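Local coordinates for leucyl-trna synthetase (Plasmodium knowlesi, PDB 5FOF), which charges tRNA(Leu) with leucine and, through the editing domain crystallised here, probably hydrolyses wrongly aminoacylated tRNA, at residues A[121-131]-A[150-159]; A[289-298]-A[306-314]. One frame throughout, in Å; residues are numbered along the deposited sequence.

How the interactions relate
Interaction 1 (121-131 with 150-159) comes first along the chain, and interaction 2 (289-298 with 306-314) opens only after it has closed. Their centres lie 36 Å apart, with about 16 Å between nearest atoms, and each sits more than 20 Å from the centre of the single editing-domain chain. They share no helix or strand. Interaction 1 pairs the short parallel strands 125-126 and 157-158, beside the turns that lead out of helix 143-151 and into helix 128-134. Interaction 2 is the corner between helices 281-295 and 308-321. They are thus separate peripheral packing units of one editing domain, the first centred on strand pairing, the second mainly on helix packing.

Interaction 1 (A[121-131]-A[150-159]); sequences YVNNVMTRDEI and AYQGVIPMLS
The ring of Tyr121 takes the edge of Tyr151 over one face, CE1 of Tyr151 standing 3.7 Å from CD1 of Tyr121 and toward the rim. This T-shaped pair has its planes 77° apart; the same Tyr151 edge also faces the carbonyl oxygen of Val122. Beyond the rings, two short strands run parallel. Met126 N donates to Met157 O at 2.8 Å, almost straight (167°), while Met126 O receives Ser159 N at 2.9 Å. The bond from Met157 N to Asn124 O is longer, 3.2 Å, its donor well above the carbonyl plane. Flanking this ladder, Ile131 lays CG1 3.7 Å from CG of Pro156, and its CD1 meets CD1 of Leu158. Met157 bends at its last torsion (chi3 -149°), bringing CE to the carbonyl oxygen of Val122. Thr127 and Glu130 form a capping box: Glu130 N donates to Thr127 OG1 and Thr127 N to Glu130 OE1 at 2.7 Å, on that oxygen's anti lone pair. Gly153, with positive phi, closes the preceding helix in a Schellman motif. Strand bonds and helix-end motifs thus satisfy part of the backbone polarity, neighbours such as Arg113 and Asp167 more of it, while apolar side chains and the tyrosine pair supply packing.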
loop_
_atom_site.group_PDB
_atom_site.type_symbol
_atom_site.label_atom_id
_atom_site.label_comp_id
_atom_site.label_asym_id
_atom_site.label_seq_id
_atom_site.Cartn_x
_atom_site.Cartn_y
_atom_site.Cartn_z
ATOM N N TYR A 121 12.559 16.930 16.934
ATOM C CA TYR A 121 11.869 16.093 15.942
ATOM C C TYR A 121 12.133 16.643 14.543
ATOM O O TYR A 121 12.558 17.793 14.383
ATOM C CB TYR A 121 10.345 15.988 16.209
ATOM C CG TYR A 121 9.600 17.309 16.384
ATOM C CD1 TYR A 121 9.276 18.111 15.282
ATOM C CD2 TYR A 121 9.200 17.750 17.656
ATOM C CE1 TYR A 121 8.599 19.316 15.438
ATOM C CE2 TYR A 121 8.520 18.950 17.821
ATOM C CZ TYR A 121 8.223 19.729 16.708
ATOM O OH TYR A 121 7.549 20.915 16.854
ATOM N N VAL A 122 11.875 15.803 13.541
ATOM C CA VAL A 122 11.996 16.194 12.135
ATOM C C VAL A 122 10.771 17.050 11.768
ATOM O O VAL A 122 9.640 16.756 12.170
ATOM C CB VAL A 122 12.142 14.960 11.202
ATOM C CG1 VAL A 122 12.240 15.375 9.737
ATOM C CG2 VAL A 122 13.362 14.128 11.587
ATOM N N ASN A 123 11.019 18.119 11.019
ATOM C CA ASN A 123 9.984 19.087 10.667
ATOM C C ASN A 123 10.380 19.948 9.461
ATOM O O ASN A 123 11.232 20.843 9.547
ATOM C CB ASN A 123 9.664 19.977 11.869
ATOM C CG ASN A 123 10.887 20.707 12.394
ATOM O OD1 ASN A 123 11.893 20.080 12.744
ATOM N ND2 ASN A 123 10.822 22.035 12.423
ATOM N N ASN A 124 9.749 19.661 8.334
ATOM C CA ASN A 124 9.980 20.404 7.115
ATOM C C ASN A 124 8.833 21.399 6.909
ATOM O O ASN A 124 8.006 21.249 6.005
ATOM C CB ASN A 124 10.154 19.437 5.950
ATOM C CG ASN A 124 11.235 18.412 6.219
ATOM O OD1 ASN A 124 12.384 18.567 5.789
ATOM N ND2 ASN A 124 10.884 17.372 6.965
ATOM N N VAL A 125 8.814 22.419 7.772
ATOM C CA VAL A 125 7.761 23.427 7.775
ATOM C C VAL A 125 7.895 24.279 6.518
ATOM O O VAL A 125 8.935 24.896 6.282
ATOM C CB VAL A 125 7.801 24.313 9.042
ATOM C CG1 VAL A 125 6.733 25.416 8.981
ATOM C CG2 VAL A 125 7.618 23.449 10.290
ATOM N N MET A 126 6.835 24.285 5.716
ATOM C CA MET A 126 6.804 24.965 4.432
ATOM C C MET A 126 5.480 25.709 4.233
ATOM O O MET A 126 4.475 25.368 4.849
ATOM C CB MET A 126 6.983 23.936 3.329
ATOM C CG MET A 126 8.372 23.329 3.276
ATOM S SD MET A 126 8.667 22.406 1.758
ATOM C CE MET A 126 10.148 21.537 2.246
ATOM N N THR A 127 5.492 26.736 3.387
ATOM C CA THR A 127 4.254 27.399 2.951
ATOM C C THR A 127 3.599 26.621 1.818
ATOM O O THR A 127 4.258 25.825 1.149
ATOM C CB THR A 127 4.521 28.816 2.443
ATOM O OG1 THR A 127 5.509 28.755 1.413
ATOM C CG2 THR A 127 4.993 29.717 3.581
ATOM N N ARG A 128 2.313 26.866 1.597
ATOM C CA ARG A 128 1.620 26.261 0.465
ATOM C C ARG A 128 2.480 26.250 -0.805
ATOM O O ARG A 128 2.675 25.184 -1.393
ATOM C CB ARG A 128 0.280 26.950 0.184
ATOM C CG ARG A 128 -0.534 26.263 -0.915
ATOM C CD ARG A 128 -1.961 26.771 -1.025
ATOM N NE ARG A 128 -2.892 25.675 -1.322
ATOM C CZ ARG A 128 -3.198 25.210 -2.540
ATOM N NH1 ARG A 128 -2.652 25.722 -3.653
ATOM N NH2 ARG A 128 -4.068 24.202 -2.645
ATOM N N ASP A 129 3.004 27.416 -1.205
ATOM C CA ASP A 129 3.826 27.529 -2.432
ATOM C C ASP A 129 5.131 26.743 -2.359
ATOM O O ASP A 129 5.464 26.025 -3.298
ATOM C CB ASP A 129 4.131 28.994 -2.787
ATOM C CG ASP A 129 2.910 29.745 -3.329
ATOM O OD1 ASP A 129 2.010 29.111 -3.934
ATOM O OD2 ASP A 129 2.861 30.984 -3.155
ATOM N N GLU A 130 5.857 26.867 -1.252
ATOM C CA GLU A 130 7.108 26.105 -1.054
ATOM C C GLU A 130 6.904 24.588 -1.152
ATOM O O GLU A 130 7.738 23.887 -1.731
ATOM C CB GLU A 130 7.730 26.418 0.299
ATOM C CG GLU A 130 8.326 27.812 0.419
ATOM C CD GLU A 130 8.644 28.187 1.860
ATOM O OE1 GLU A 130 7.923 27.731 2.775
ATOM O OE2 GLU A 130 9.620 28.937 2.083
ATOM N N ILE A 131 5.799 24.100 -0.582
ATOM C CA ILE A 131 5.410 22.688 -0.687
ATOM C C ILE A 131 5.208 22.302 -2.144
ATOM O O ILE A 131 5.733 21.288 -2.591
ATOM C CB ILE A 131 4.112 22.376 0.100
ATOM C CG1 ILE A 131 4.366 22.507 1.598
ATOM C CG2 ILE A 131 3.592 20.969 -0.214
ATOM C CD1 ILE A 131 3.148 22.263 2.461
ATOM N N ALA A 150 5.019 12.769 8.346
ATOM C CA ALA A 150 5.625 14.094 8.498
ATOM C C ALA A 150 6.820 14.106 9.479
ATOM O O ALA A 150 7.871 14.726 9.187
ATOM C CB ALA A 150 4.566 15.112 8.923
ATOM N N TYR A 151 6.651 13.420 10.617
ATOM C CA TYR A 151 7.731 13.250 11.595
ATOM C C TYR A 151 8.878 12.335 11.134
ATOM O O TYR A 151 9.986 12.439 11.664
ATOM C CB TYR A 151 7.193 12.789 12.954
ATOM C CG TYR A 151 6.394 13.854 13.670
ATOM C CD1 TYR A 151 6.942 15.107 13.931
ATOM C CD2 TYR A 151 5.095 13.609 14.102
ATOM C CE1 TYR A 151 6.214 16.084 14.590
ATOM C CE2 TYR A 151 4.359 14.583 14.756
ATOM C CZ TYR A 151 4.923 15.821 15.001
ATOM O OH TYR A 151 4.199 16.800 15.661
ATOM N N GLN A 152 8.621 11.456 10.165
ATOM C CA GLN A 152 9.695 10.672 9.535
ATOM C C GLN A 152 10.219 11.303 8.230
ATOM O O GLN A 152 10.936 10.656 7.461
ATOM C CB GLN A 152 9.243 9.224 9.349
ATOM C CG GLN A 152 9.100 8.530 10.697
ATOM C CD GLN A 152 8.357 7.215 10.631
ATOM O OE1 GLN A 152 8.930 6.148 10.883
ATOM N NE2 GLN A 152 7.077 7.276 10.295
ATOM N N GLY A 153 9.853 12.568 7.996
ATOM C CA GLY A 153 10.393 13.363 6.909
ATOM C C GLY A 153 9.881 13.124 5.504
ATOM O O GLY A 153 10.452 13.690 4.563
ATOM N N VAL A 154 8.819 12.322 5.347
ATOM C CA VAL A 154 8.287 11.969 4.010
ATOM C C VAL A 154 7.396 13.067 3.435
ATOM O O VAL A 154 7.329 13.210 2.213
ATOM C CB VAL A 154 7.514 10.621 3.990
ATOM C CG1 VAL A 154 7.006 10.268 2.587
ATOM C CG2 VAL A 154 8.401 9.496 4.483
ATOM N N ILE A 155 6.710 13.813 4.303
ATOM C CA ILE A 155 5.887 14.952 3.896
ATOM C C ILE A 155 6.211 16.172 4.734
ATOM O O ILE A 155 6.590 16.042 5.911
ATOM C CB ILE A 155 4.368 14.647 3.988
ATOM C CG1 ILE A 155 3.884 14.491 5.437
ATOM C CG2 ILE A 155 4.031 13.395 3.190
ATOM C CD1 ILE A 155 2.434 14.049 5.572
ATOM N N PRO A 156 6.037 17.377 4.149
ATOM C CA PRO A 156 6.221 18.617 4.909
ATOM C C PRO A 156 5.022 18.939 5.780
ATOM O O PRO A 156 3.950 18.353 5.608
ATOM C CB PRO A 156 6.338 19.669 3.809
ATOM C CG PRO A 156 5.457 19.157 2.716
ATOM C CD PRO A 156 5.484 17.650 2.806
ATOM N N MET A 157 5.204 19.887 6.696
ATOM C CA MET A 157 4.097 20.472 7.461
ATOM C C MET A 157 3.794 21.857 6.899
ATOM O O MET A 157 4.714 22.559 6.482
ATOM C CB MET A 157 4.454 20.547 8.942
ATOM C CG MET A 157 5.115 19.284 9.468
ATOM S SD MET A 157 4.940 19.102 11.251
ATOM C CE MET A 157 6.471 18.230 11.568
ATOM N N LEU A 158 2.512 22.224 6.865
ATOM C CA LEU A 158 2.047 23.513 6.306
ATOM C C LEU A 158 2.046 24.632 7.351
ATOM O O LEU A 158 1.654 24.411 8.498
ATOM C CB LEU A 158 0.633 23.371 5.715
ATOM C CG LEU A 158 -0.040 24.548 4.979
ATOM C CD1 LEU A 158 0.750 25.016 3.760
ATOM C CD2 LEU A 158 -1.458 24.162 4.549
ATOM N N SER A 159 2.449 25.836 6.935
ATOM C CA SER A 159 2.475 27.007 7.821
ATOM C C SER A 159 2.391 28.330 7.050
ATOM O O SER A 159 2.799 28.395 5.899
ATOM C CB SER A 159 3.762 26.974 8.654
ATOM O OG SER A 159 3.765 27.976 9.648
#

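Interaction 2 (A[289-298]-A[306-314]); sequences YKKQYFEGTM and MKIYNCRKL
Arg312 leaves its helix with CG anti to the backbone N and then bends at chi3 (-65°), which brings its guanidinium edge to Tyr289 OH and one of its faces to Tyr293 CD1. NH1 donates to Tyr289 OH at 2.9 Å, with the oxygen tilted slightly from the guanidinium plane, while CD1 of Tyr293 lies 3.6 Å from NH1. NH2 forms a salt bridge with Glu87, so the group is gripped from two directions, which should limit its rotation. Tyr309 presents its ring edge to the face of Tyr293, the planes 60° apart, and Tyr293 OH reaches CB of Tyr309 at 3.5 Å. On the Met298 side, Ile308 packs against the end of the first helix and CD1 touches Met298 SD at 3.6 Å. Met298, folded back at chi2 and chi3, also sets CG 3.6 Å from Cys311 CB. Its own N donates to Met306 O at 2.9 Å, in the carbonyl plane. A water bridges the segments: it accepts from Ile308 N and sits within hydrogen-bonding distance of Tyr293 O and Gly296 O, competing acceptors for its protons, linking the carbonyls at the end of one helix to the first turn of the next. The two helical segments pack nearly perpendicular: the axes of 289-295 and 308-314 approach to 8.9 Å at 91°. Behind them, Gln292 and Ile308 touch Ile254 of strand 254-255, which pairs antiparallel with strand 297-298, so the contact itself contributes one strand of that two-stranded sheet.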
loop_
_atom_site.group_PDB
_atom_site.type_symbol
_atom_site.label_atom_id
_atom_site.label_comp_id
_atom_site.label_asym_id
_atom_site.label_seq_id
_atom_site.Cartn_x
_atom_site.Cartn_y
_atom_site.Cartn_z
ATOM N N TYR A 289 1.737 -16.518 8.513
ATOM C CA TYR A 289 2.808 -15.519 8.642
ATOM C C TYR A 289 4.033 -16.109 9.317
ATOM O O TYR A 289 5.151 -15.895 8.838
ATOM C CB TYR A 289 2.361 -14.232 9.389
ATOM C CG TYR A 289 3.528 -13.272 9.640
ATOM C CD1 TYR A 289 3.925 -12.342 8.670
ATOM C CD2 TYR A 289 4.265 -13.327 10.826
ATOM C CE1 TYR A 289 5.005 -11.490 8.884
ATOM C CE2 TYR A 289 5.347 -12.484 11.050
ATOM C CZ TYR A 289 5.720 -11.568 10.078
ATOM O OH TYR A 289 6.804 -10.732 10.300
ATOM N N LYS A 290 3.817 -16.844 10.414
ATOM C CA LYS A 290 4.916 -17.455 11.178
ATOM C C LYS A 290 5.579 -18.618 10.430
ATOM O O LYS A 290 6.809 -18.689 10.342
ATOM C CB LYS A 290 4.440 -17.914 12.565
ATOM C CG LYS A 290 4.147 -16.774 13.532
ATOM C CD LYS A 290 3.445 -17.267 14.799
ATOM C CE LYS A 290 2.979 -16.115 15.688
ATOM N NZ LYS A 290 1.831 -16.482 16.572
ATOM N N LYS A 291 4.763 -19.517 9.889
ATOM C CA LYS A 291 5.268 -20.691 9.168
ATOM C C LYS A 291 6.158 -20.247 7.991
ATOM O O LYS A 291 7.255 -20.786 7.781
ATOM C CB LYS A 291 4.093 -21.568 8.699
ATOM C CG LYS A 291 4.362 -23.073 8.585
ATOM C CD LYS A 291 3.069 -23.883 8.815
ATOM C CE LYS A 291 3.076 -25.235 8.110
ATOM N NZ LYS A 291 4.261 -26.060 8.470
ATOM N N GLN A 292 5.707 -19.235 7.254
ATOM C CA GLN A 292 6.537 -18.623 6.217
ATOM C C GLN A 292 7.830 -18.066 6.794
ATOM O O GLN A 292 8.906 -18.388 6.290
ATOM C CB GLN A 292 5.785 -17.527 5.476
ATOM C CG GLN A 292 4.705 -18.057 4.555
ATOM C CD GLN A 292 4.002 -16.971 3.789
ATOM O OE1 GLN A 292 4.275 -15.786 3.960
ATOM N NE2 GLN A 292 3.079 -17.370 2.935
ATOM N N TYR A 293 7.730 -17.279 7.871
ATOM C CA TYR A 293 8.910 -16.599 8.445
ATOM C C TYR A 293 10.039 -17.552 8.896
ATOM O O TYR A 293 11.210 -17.278 8.632
ATOM C CB TYR A 293 8.498 -15.652 9.592
ATOM C CG TYR A 293 9.619 -14.764 10.115
ATOM C CD1 TYR A 293 10.040 -13.649 9.405
ATOM C CD2 TYR A 293 10.245 -15.036 11.325
ATOM C CE1 TYR A 293 11.067 -12.842 9.875
ATOM C CE2 TYR A 293 11.257 -14.229 11.808
ATOM C CZ TYR A 293 11.670 -13.137 11.081
ATOM O OH TYR A 293 12.691 -12.344 11.550
ATOM N N PHE A 294 9.703 -18.665 9.546
ATOM C CA PHE A 294 10.735 -19.608 10.054
ATOM C C PHE A 294 11.105 -20.753 9.082
ATOM O O PHE A 294 12.285 -21.100 8.941
ATOM C CB PHE A 294 10.304 -20.189 11.411
ATOM C CG PHE A 294 10.162 -19.150 12.501
ATOM C CD1 PHE A 294 11.287 -18.601 13.108
ATOM C CD2 PHE A 294 8.904 -18.720 12.920
ATOM C CE1 PHE A 294 11.160 -17.641 14.107
ATOM C CE2 PHE A 294 8.774 -17.760 13.916
ATOM C CZ PHE A 294 9.906 -17.219 14.512
ATOM N N GLU A 295 10.094 -21.330 8.431
ATOM C CA GLU A 295 10.244 -22.554 7.638
ATOM C C GLU A 295 10.219 -22.300 6.121
ATOM O O GLU A 295 10.612 -23.170 5.335
ATOM C CB GLU A 295 9.142 -23.560 8.032
ATOM C CG GLU A 295 9.171 -24.006 9.502
ATOM C CD GLU A 295 7.820 -24.497 10.037
ATOM O OE1 GLU A 295 7.032 -25.099 9.271
ATOM O OE2 GLU A 295 7.530 -24.274 11.237
ATOM N N GLY A 296 9.762 -21.118 5.702
ATOM C CA GLY A 296 9.652 -20.800 4.277
ATOM C C GLY A 296 10.987 -20.532 3.599
ATOM O O GLY A 296 11.974 -20.186 4.263
ATOM N N THR A 297 11.019 -20.725 2.276
ATOM C CA THR A 297 12.178 -20.334 1.445
ATOM C C THR A 297 11.718 -19.546 0.231
ATOM O O THR A 297 10.577 -19.681 -0.208
ATOM C CB THR A 297 13.023 -21.537 0.964
ATOM O OG1 THR A 297 12.157 -22.562 0.461
ATOM C CG2 THR A 297 13.892 -22.086 2.106
ATOM N N MET A 298 12.624 -18.724 -0.295
ATOM C CA MET A 298 12.316 -17.805 -1.387
ATOM C C MET A 298 12.481 -18.486 -2.743
ATOM O O MET A 298 13.364 -19.328 -2.914
ATOM C CB MET A 298 13.241 -16.591 -1.323
ATOM C CG MET A 298 13.082 -15.713 -0.092
ATOM S SD MET A 298 11.452 -14.981 0.121
ATOM C CE MET A 298 11.224 -14.122 -1.433
ATOM N N MET A 306 16.610 -18.749 -0.200
ATOM C CA MET A 306 16.915 -18.036 1.065
ATOM C C MET A 306 15.783 -18.098 2.066
ATOM O O MET A 306 14.615 -18.253 1.709
ATOM C CB MET A 306 17.201 -16.554 0.852
ATOM C CG MET A 306 18.546 -16.237 0.271
ATOM S SD MET A 306 18.714 -14.455 0.136
ATOM C CE MET A 306 19.363 -14.035 1.749
ATOM N N LYS A 307 16.162 -17.929 3.327
ATOM C CA LYS A 307 15.206 -17.781 4.412
ATOM C C LYS A 307 14.596 -16.380 4.352
ATOM O O LYS A 307 15.273 -15.416 3.953
ATOM C CB LYS A 307 15.896 -18.019 5.753
ATOM C CG LYS A 307 16.477 -19.419 5.899
ATOM C CD LYS A 307 15.375 -20.473 5.939
ATOM C CE LYS A 307 15.901 -21.843 6.346
ATOM N NZ LYS A 307 14.777 -22.768 6.666
ATOM N N ILE A 308 13.324 -16.291 4.756
ATOM C CA ILE A 308 12.529 -15.065 4.664
ATOM C C ILE A 308 13.213 -13.929 5.399
ATOM O O ILE A 308 13.376 -12.845 4.854
ATOM C CB ILE A 308 11.117 -15.218 5.278
ATOM C CG1 ILE A 308 10.354 -16.417 4.685
ATOM C CG2 ILE A 308 10.318 -13.916 5.136
ATOM C CD1 ILE A 308 10.455 -16.621 3.195
ATOM N N TYR A 309 13.610 -14.193 6.634
ATOM C CA TYR A 309 14.283 -13.184 7.479
ATOM C C TYR A 309 15.548 -12.590 6.887
ATOM O O TYR A 309 15.859 -11.415 7.142
ATOM C CB TYR A 309 14.587 -13.717 8.888
ATOM C CG TYR A 309 15.115 -15.139 8.974
ATOM C CD1 TYR A 309 16.486 -15.410 8.929
ATOM C CD2 TYR A 309 14.240 -16.210 9.154
ATOM C CE1 TYR A 309 16.961 -16.711 9.033
ATOM C CE2 TYR A 309 14.702 -17.510 9.269
ATOM C CZ TYR A 309 16.060 -17.762 9.210
ATOM O OH TYR A 309 16.503 -19.070 9.322
ATOM N N ASN A 310 16.285 -13.394 6.125
ATOM C CA ASN A 310 17.478 -12.889 5.448
ATOM C C ASN A 310 17.100 -12.091 4.188
ATOM O O ASN A 310 17.658 -11.040 3.933
ATOM C CB ASN A 310 18.448 -14.033 5.110
ATOM C CG ASN A 310 19.031 -14.715 6.357
ATOM O OD1 ASN A 310 19.136 -14.116 7.429
ATOM N ND2 ASN A 310 19.437 -15.978 6.204
ATOM N N CYS A 311 16.155 -12.601 3.406
ATOM C CA CYS A 311 15.749 -11.953 2.158
ATOM C C CYS A 311 15.051 -10.614 2.450
ATOM O O CYS A 311 15.453 -9.565 1.921
ATOM C CB CYS A 311 14.842 -12.884 1.348
ATOM S SG CYS A 311 13.989 -12.099 -0.034
ATOM N N ARG A 312 14.032 -10.666 3.313
ATOM C CA ARG A 312 13.278 -9.478 3.756
ATOM C C ARG A 312 14.168 -8.279 3.978
ATOM O O ARG A 312 13.885 -7.200 3.475
ATOM C CB ARG A 312 12.513 -9.775 5.052
ATOM C CG ARG A 312 11.668 -8.630 5.574
ATOM C CD ARG A 312 10.749 -9.101 6.681
ATOM N NE ARG A 312 9.757 -10.053 6.188
ATOM C CZ ARG A 312 8.884 -10.696 6.956
ATOM N NH1 ARG A 312 8.840 -10.477 8.267
ATOM N NH2 ARG A 312 8.038 -11.553 6.413
ATOM N N LYS A 313 15.250 -8.497 4.708
ATOM C CA LYS A 313 16.217 -7.437 5.015
ATOM C C LYS A 313 16.901 -6.904 3.759
ATOM O O LYS A 313 17.121 -5.699 3.641
ATOM C CB LYS A 313 17.286 -7.933 6.003
ATOM C CG LYS A 313 18.063 -6.822 6.682
ATOM C CD LYS A 313 19.380 -7.280 7.294
ATOM C CE LYS A 313 20.120 -6.059 7.836
ATOM N NZ LYS A 313 21.437 -6.360 8.462
ATOM N N LEU A 314 17.247 -7.806 2.844
ATOM C CA LEU A 314 17.874 -7.433 1.580
ATOM C C LEU A 314 16.928 -6.617 0.695
ATOM O O LEU A 314 17.344 -5.627 0.073
ATOM C CB LEU A 314 18.413 -8.676 0.843
ATOM C CG LEU A 314 19.567 -9.418 1.567
ATOM C CD1 LEU A 314 19.917 -10.717 0.857
ATOM C CD2 LEU A 314 20.826 -8.577 1.732
HETATM O O HOH W 1 12.303 -18.823 6.414
#